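Local coordinates for guanine deaminase (Escherichia coli, PDB 6OHB), which is a zinc-dependent enzyme of purine breakdown that hydrolytically deaminates guanine to xanthine, releasing ammonia, at residues A[394-397]-A[398-401]; A[406-409]-A[410-413]; A[358-361]-A[362-366]. All blocks are in the same frame, centred on the assembly; numbering follows the deposited sequence.

Contact 1 of 3, residues A[394-397]-A[398-401]; sequences TATP and LQQL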
# COMPACT_ATOMS: atom_id res chain seq x y z
N THR A 394 5.86 6.91 -15.50
CA THR A 394 7.20 7.28 -15.06
C THR A 394 7.16 8.47 -14.11
O THR A 394 8.07 9.30 -14.10
CB THR A 394 8.09 7.57 -16.27
OG1 THR A 394 7.47 8.56 -17.09
CG2 THR A 394 8.32 6.30 -17.09
N ALA A 395 6.11 8.57 -13.30
CA ALA A 395 5.83 9.83 -12.60
C ALA A 395 6.79 10.10 -11.44
O ALA A 395 6.90 11.25 -11.02
CB ALA A 395 4.39 9.82 -12.08
N THR A 396 7.52 9.10 -10.96
CA THR A 396 8.50 9.28 -9.90
C THR A 396 9.80 8.63 -10.33
O THR A 396 9.79 7.74 -11.17
CB THR A 396 8.04 8.66 -8.57
OG1 THR A 396 8.12 7.23 -8.66
CG2 THR A 396 6.62 9.06 -8.22
N PRO A 397 10.94 9.11 -9.81
CA PRO A 397 12.23 8.53 -10.23
C PRO A 397 12.28 7.01 -10.12
O PRO A 397 12.80 6.34 -11.02
CB PRO A 397 13.23 9.21 -9.29
CG PRO A 397 12.60 10.54 -9.00
CD PRO A 397 11.12 10.27 -8.92
N LEU A 398 11.75 6.44 -9.03
CA LEU A 398 11.74 4.99 -8.89
C LEU A 398 10.85 4.34 -9.95
O LEU A 398 11.20 3.29 -10.50
CB LEU A 398 11.27 4.59 -7.49
CG LEU A 398 11.25 3.10 -7.15
CD1 LEU A 398 12.66 2.53 -7.18
CD2 LEU A 398 10.61 2.87 -5.80
N GLN A 399 9.69 4.95 -10.22
CA GLN A 399 8.84 4.44 -11.29
C GLN A 399 9.55 4.49 -12.62
O GLN A 399 9.48 3.55 -13.41
CB GLN A 399 7.53 5.23 -11.37
CG GLN A 399 6.37 4.58 -10.66
CD GLN A 399 5.13 5.46 -10.66
OE1 GLN A 399 5.08 6.49 -9.98
NE2 GLN A 399 4.12 5.07 -11.44
N GLN A 400 10.25 5.59 -12.90
CA GLN A 400 10.97 5.70 -14.16
C GLN A 400 12.02 4.60 -14.27
O GLN A 400 12.14 3.95 -15.32
CB GLN A 400 11.63 7.08 -14.26
CG GLN A 400 12.66 7.20 -15.38
CD GLN A 400 12.04 7.61 -16.69
OE1 GLN A 400 11.37 8.64 -16.78
NE2 GLN A 400 12.25 6.81 -17.72
N LEU A 401 12.77 4.36 -13.20
CA LEU A 401 13.82 3.34 -13.25
C LEU A 401 13.23 1.95 -13.48
O LEU A 401 13.69 1.21 -14.37
CB LEU A 401 14.65 3.40 -11.97
CG LEU A 401 15.56 2.22 -11.61
CD1 LEU A 401 16.86 2.31 -12.40
CD2 LEU A 401 15.87 2.23 -10.12
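Thr396 and Gln399 cross around one hydroxyl. OG1 of Thr396 sits between its own backbone N and carbonyl carbon (chi1 73°), which turns it toward the first turn of the helix. There it accepts from Gln399 N at 3.2 Å, with the N-H pointing at it at 160°. The Gln399 side chain then runs extended past the same hydroxyl, and its amide oxygen OE1 lies 3.4 Å from Thr396 OG1, a weak bond given by the hydroxyl. That oxygen also rests 3.5 Å from Thr396 CG2, while the other end of the amide, NE2, is taken by Ser424 OG.

Thr394 meets Gln400 obliquely. Gln400 bends at chi2 (88°), which brings OE1 over Thr394 CB at 3.5 Å and leaves NE2 to Asp404. The backbone ties the turn down: Gln400 N reaches Thr396 O at 2.8 Å, and Leu401 N bonds to Pro397 O at 2.9 Å. Pro397 and Leu401 also pack on Arg132 and Glu89 of the second subunit. A threonine N-cap followed by proline in the first helical turn thus opens helix 397-404, which follows strand 388-391 and meets the dimer partner.

Contact 2 of 3, residues A[406-409]-A[410-413]; sequences SVSL and VDKL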
# COMPACT_ATOMS: atom_id res chain seq x y z
N SER A 406 11.91 -2.61 -17.39
CA SER A 406 10.92 -3.60 -17.79
C SER A 406 10.92 -3.74 -19.30
O SER A 406 10.94 -2.74 -20.03
CB SER A 406 9.53 -3.20 -17.29
OG SER A 406 9.47 -3.25 -15.88
N VAL A 407 10.89 -4.98 -19.78
CA VAL A 407 10.93 -5.24 -21.21
C VAL A 407 9.55 -5.59 -21.76
O VAL A 407 9.19 -5.14 -22.85
CB VAL A 407 11.95 -6.36 -21.52
CG1 VAL A 407 13.36 -5.79 -21.57
CG2 VAL A 407 11.86 -7.49 -20.49
N SER A 408 8.76 -6.35 -21.02
CA SER A 408 7.44 -6.76 -21.47
C SER A 408 6.37 -5.77 -21.01
O SER A 408 6.56 -4.99 -20.07
CB SER A 408 7.12 -8.16 -20.97
OG SER A 408 6.70 -8.12 -19.62
N LEU A 409 5.22 -5.81 -21.70
CA LEU A 409 4.10 -4.94 -21.35
C LEU A 409 3.51 -5.31 -20.00
O LEU A 409 3.07 -4.43 -19.25
CB LEU A 409 3.03 -5.00 -22.44
CG LEU A 409 1.73 -4.23 -22.20
CD1 LEU A 409 2.00 -2.74 -21.98
CD2 LEU A 409 0.78 -4.42 -23.37
N VAL A 410 3.47 -6.61 -19.67
CA VAL A 410 2.96 -7.02 -18.37
C VAL A 410 3.84 -6.46 -17.26
O VAL A 410 3.35 -6.09 -16.19
CB VAL A 410 2.84 -8.56 -18.28
CG1 VAL A 410 2.13 -9.11 -19.48
CG2 VAL A 410 4.19 -9.23 -18.10
N ASP A 411 5.15 -6.39 -17.51
CA ASP A 411 6.06 -5.79 -16.54
C ASP A 411 5.73 -4.31 -16.33
O ASP A 411 5.76 -3.83 -15.19
CB ASP A 411 7.51 -5.96 -17.01
CG ASP A 411 8.10 -7.30 -16.59
OD1 ASP A 411 7.40 -8.08 -15.91
OD2 ASP A 411 9.27 -7.56 -16.94
N LYS A 412 5.43 -3.58 -17.41
CA LYS A 412 5.10 -2.17 -17.27
C LYS A 412 3.78 -1.97 -16.52
O LYS A 412 3.68 -1.09 -15.65
CB LYS A 412 5.07 -1.51 -18.66
CG LYS A 412 6.42 -1.59 -19.38
CD LYS A 412 6.37 -1.01 -20.78
CE LYS A 412 7.72 -1.14 -21.50
NZ LYS A 412 8.80 -0.28 -20.93
N LEU A 413 2.78 -2.79 -16.83
CA LEU A 413 1.53 -2.73 -16.07
C LEU A 413 1.75 -3.06 -14.60
O LEU A 413 1.15 -2.45 -13.71
CB LEU A 413 0.50 -3.69 -16.68
CG LEU A 413 -0.16 -3.30 -18.01
CD1 LEU A 413 -1.12 -4.39 -18.45
CD2 LEU A 413 -0.88 -1.97 -17.87
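Leu413 N bonds to Leu409 O at 2.9 Å in the first turn of helix 409-419. One residue back, Lys412 N reaches Ser408 O at 3.2 Å.

The start of the helix is held by Ser408. Its OG, placed between the backbone N and the carbonyl carbon (chi1 79°), accepts from Asp411 N at 3.1 Å. The Asp411 carboxylate lies beside this hydroxyl, with CG 3.4 Å from Ser408 OG and its two oxygens farther off and about equally distant. A methyl of Val410 also comes apparently close to the hydroxyl, its CG2 3.1 Å from Ser408 OG. This is a serine N-cap with an acidic residue in the first turn, where its negative charge would probably suit the N-terminal, positive end of the helix dipole. With an alanine in place of the serine, the N-H of Asp411 is likely to lose its capping acceptor and the end of the helix one of its ties.

On the preceding loop, Ser406 CB presses on Asp411 CB at 3.4 Å, while the Ser406 hydroxyl bonds to Arg402 O. Lys412 runs extended over Ser408 O and then turns at its last torsion (chi4 -69°), bringing NZ to Ser406 O at 3.4 Å, a weak bond; its charge also faces the Tyr403 ring in a cation-pi contact. Tyr94 of the second subunit packs on Ser408 and Val410, and Tyr357 of the same chain lies against Leu409, Val410 and Leu413.

Contact 3 of 3, residues A[358-361]-A[362-366]; sequences EAFY and LATLG
Tyr361 and Gly366 meet twice, through backbone and ring. Among the backbone bonds, Tyr361 O is gripped by two N-H groups from opposite faces of its carbonyl plane: Gly366 N at 2.8 Å and Thr364 N at 3.1 Å. The bond to Gly366 spans five residues instead of four, in keeping with Thr364 leaving helical geometry between helix 356-363 and helix 365-370. Before the break the pattern is regular, with Leu362 N on Glu358 O at 2.9 Å and Ala363 N on Ala359 O at 3.0 Å. Among polar side chains, Glu358 OE2 is hydrogen-bonded to Trp316 NE1 and Tyr352 OH, and Tyr361 OH to Ile22 N.

This interrupted helix lies between the TIM barrel and the β-rich domain of the amidohydrolase fold: Phe360 packs on Ile16 and Val18 of strand 14-18 and on Val75 of strand 73-84.

Ring-face contacts join the two helices. With CG anti to its backbone N (chi1 177°), Tyr361 swings its ring alongside the bend, and Gly366 CA makes a CH-pi contact over the face, 3.9 Å from the ring centroid. Gly366 N also lies over the ring centre, and a side chain on this glycine would collide with Tyr361 CE2. Thr364 OG1 sits above the Phe360 ring near its rim, 3.0 Å from Phe360 O.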
# COMPACT_ATOMS: atom_id res chain seq x y z
N GLU A 358 -4.98 -9.41 -15.95
CA GLU A 358 -6.20 -9.60 -15.17
C GLU A 358 -6.52 -8.37 -14.32
O GLU A 358 -7.68 -7.97 -14.21
CB GLU A 358 -6.08 -10.85 -14.30
CG GLU A 358 -7.40 -11.27 -13.66
CD GLU A 358 -7.24 -12.49 -12.77
OE1 GLU A 358 -6.16 -13.12 -12.79
OE2 GLU A 358 -8.21 -12.83 -12.06
N ALA A 359 -5.50 -7.78 -13.69
CA ALA A 359 -5.71 -6.59 -12.88
C ALA A 359 -6.21 -5.43 -13.72
O ALA A 359 -7.19 -4.75 -13.36
CB ALA A 359 -4.41 -6.22 -12.16
N PHE A 360 -5.56 -5.19 -14.86
CA PHE A 360 -6.01 -4.13 -15.76
C PHE A 360 -7.43 -4.39 -16.24
O PHE A 360 -8.25 -3.46 -16.31
CB PHE A 360 -5.04 -4.00 -16.93
CG PHE A 360 -5.44 -2.96 -17.95
CD1 PHE A 360 -5.17 -1.62 -17.73
CD2 PHE A 360 -6.06 -3.33 -19.13
CE1 PHE A 360 -5.53 -0.66 -18.66
CE2 PHE A 360 -6.42 -2.38 -20.07
CZ PHE A 360 -6.15 -1.04 -19.83
N TYR A 361 -7.76 -5.65 -16.54
CA TYR A 361 -9.10 -5.99 -16.99
C TYR A 361 -10.13 -5.69 -15.92
O TYR A 361 -11.16 -5.05 -16.18
CB TYR A 361 -9.13 -7.46 -17.39
CG TYR A 361 -10.49 -7.96 -17.81
CD1 TYR A 361 -11.00 -7.67 -19.08
CD2 TYR A 361 -11.26 -8.74 -16.95
CE1 TYR A 361 -12.24 -8.14 -19.47
CE2 TYR A 361 -12.50 -9.21 -17.33
CZ TYR A 361 -12.99 -8.91 -18.59
OH TYR A 361 -14.22 -9.38 -18.97
N LEU A 362 -9.88 -6.15 -14.69
CA LEU A 362 -10.83 -5.90 -13.61
C LEU A 362 -10.98 -4.42 -13.32
O LEU A 362 -12.05 -3.97 -12.89
CB LEU A 362 -10.40 -6.65 -12.35
CG LEU A 362 -10.50 -8.18 -12.41
CD1 LEU A 362 -9.89 -8.80 -11.17
CD2 LEU A 362 -11.95 -8.60 -12.57
N ALA A 363 -9.92 -3.63 -13.56
CA ALA A 363 -10.00 -2.20 -13.31
C ALA A 363 -10.84 -1.47 -14.35
O ALA A 363 -11.40 -0.41 -14.05
CB ALA A 363 -8.60 -1.59 -13.24
N THR A 364 -10.95 -2.01 -15.57
CA THR A 364 -11.65 -1.28 -16.62
C THR A 364 -12.86 -2.04 -17.13
O THR A 364 -13.96 -1.91 -16.57
CB THR A 364 -10.71 -0.97 -17.79
OG1 THR A 364 -10.17 -2.20 -18.31
CG2 THR A 364 -9.56 -0.09 -17.34
N LEU A 365 -12.69 -2.85 -18.18
CA LEU A 365 -13.84 -3.47 -18.84
C LEU A 365 -14.50 -4.51 -17.95
O LEU A 365 -15.73 -4.64 -17.95
CB LEU A 365 -13.42 -4.09 -20.17
CG LEU A 365 -14.54 -4.66 -21.04
CD1 LEU A 365 -15.57 -3.59 -21.40
CD2 LEU A 365 -13.97 -5.31 -22.29
N GLY A 366 -13.71 -5.27 -17.19
CA GLY A 366 -14.29 -6.22 -16.26
C GLY A 366 -15.15 -5.55 -15.20
O GLY A 366 -16.21 -6.06 -14.82

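Overall arrangement
Contacts 1 and 2 are both helix starts built on a hydroxyl N-cap, one on helix 397-404 and the next on helix 409-419; their centres lie about 14 Å apart, and both are partly buried and touch the second subunit. Contact 3 is wholly buried and no other chain reaches it. Its chemistry differs accordingly: in contacts 1 and 2 a threonine or serine hydroxyl takes a backbone N-H at the helix start, whereas here a shared backbone carbonyl and an aromatic ring bridge an interruption between two helices. Contact 2 touches contact 3, through Leu413 CD1 on Phe360 CB at 4.2 Å, but does not touch contact 1. Contact 1 stays apart from contact 3, their nearest atoms about 13 Å away.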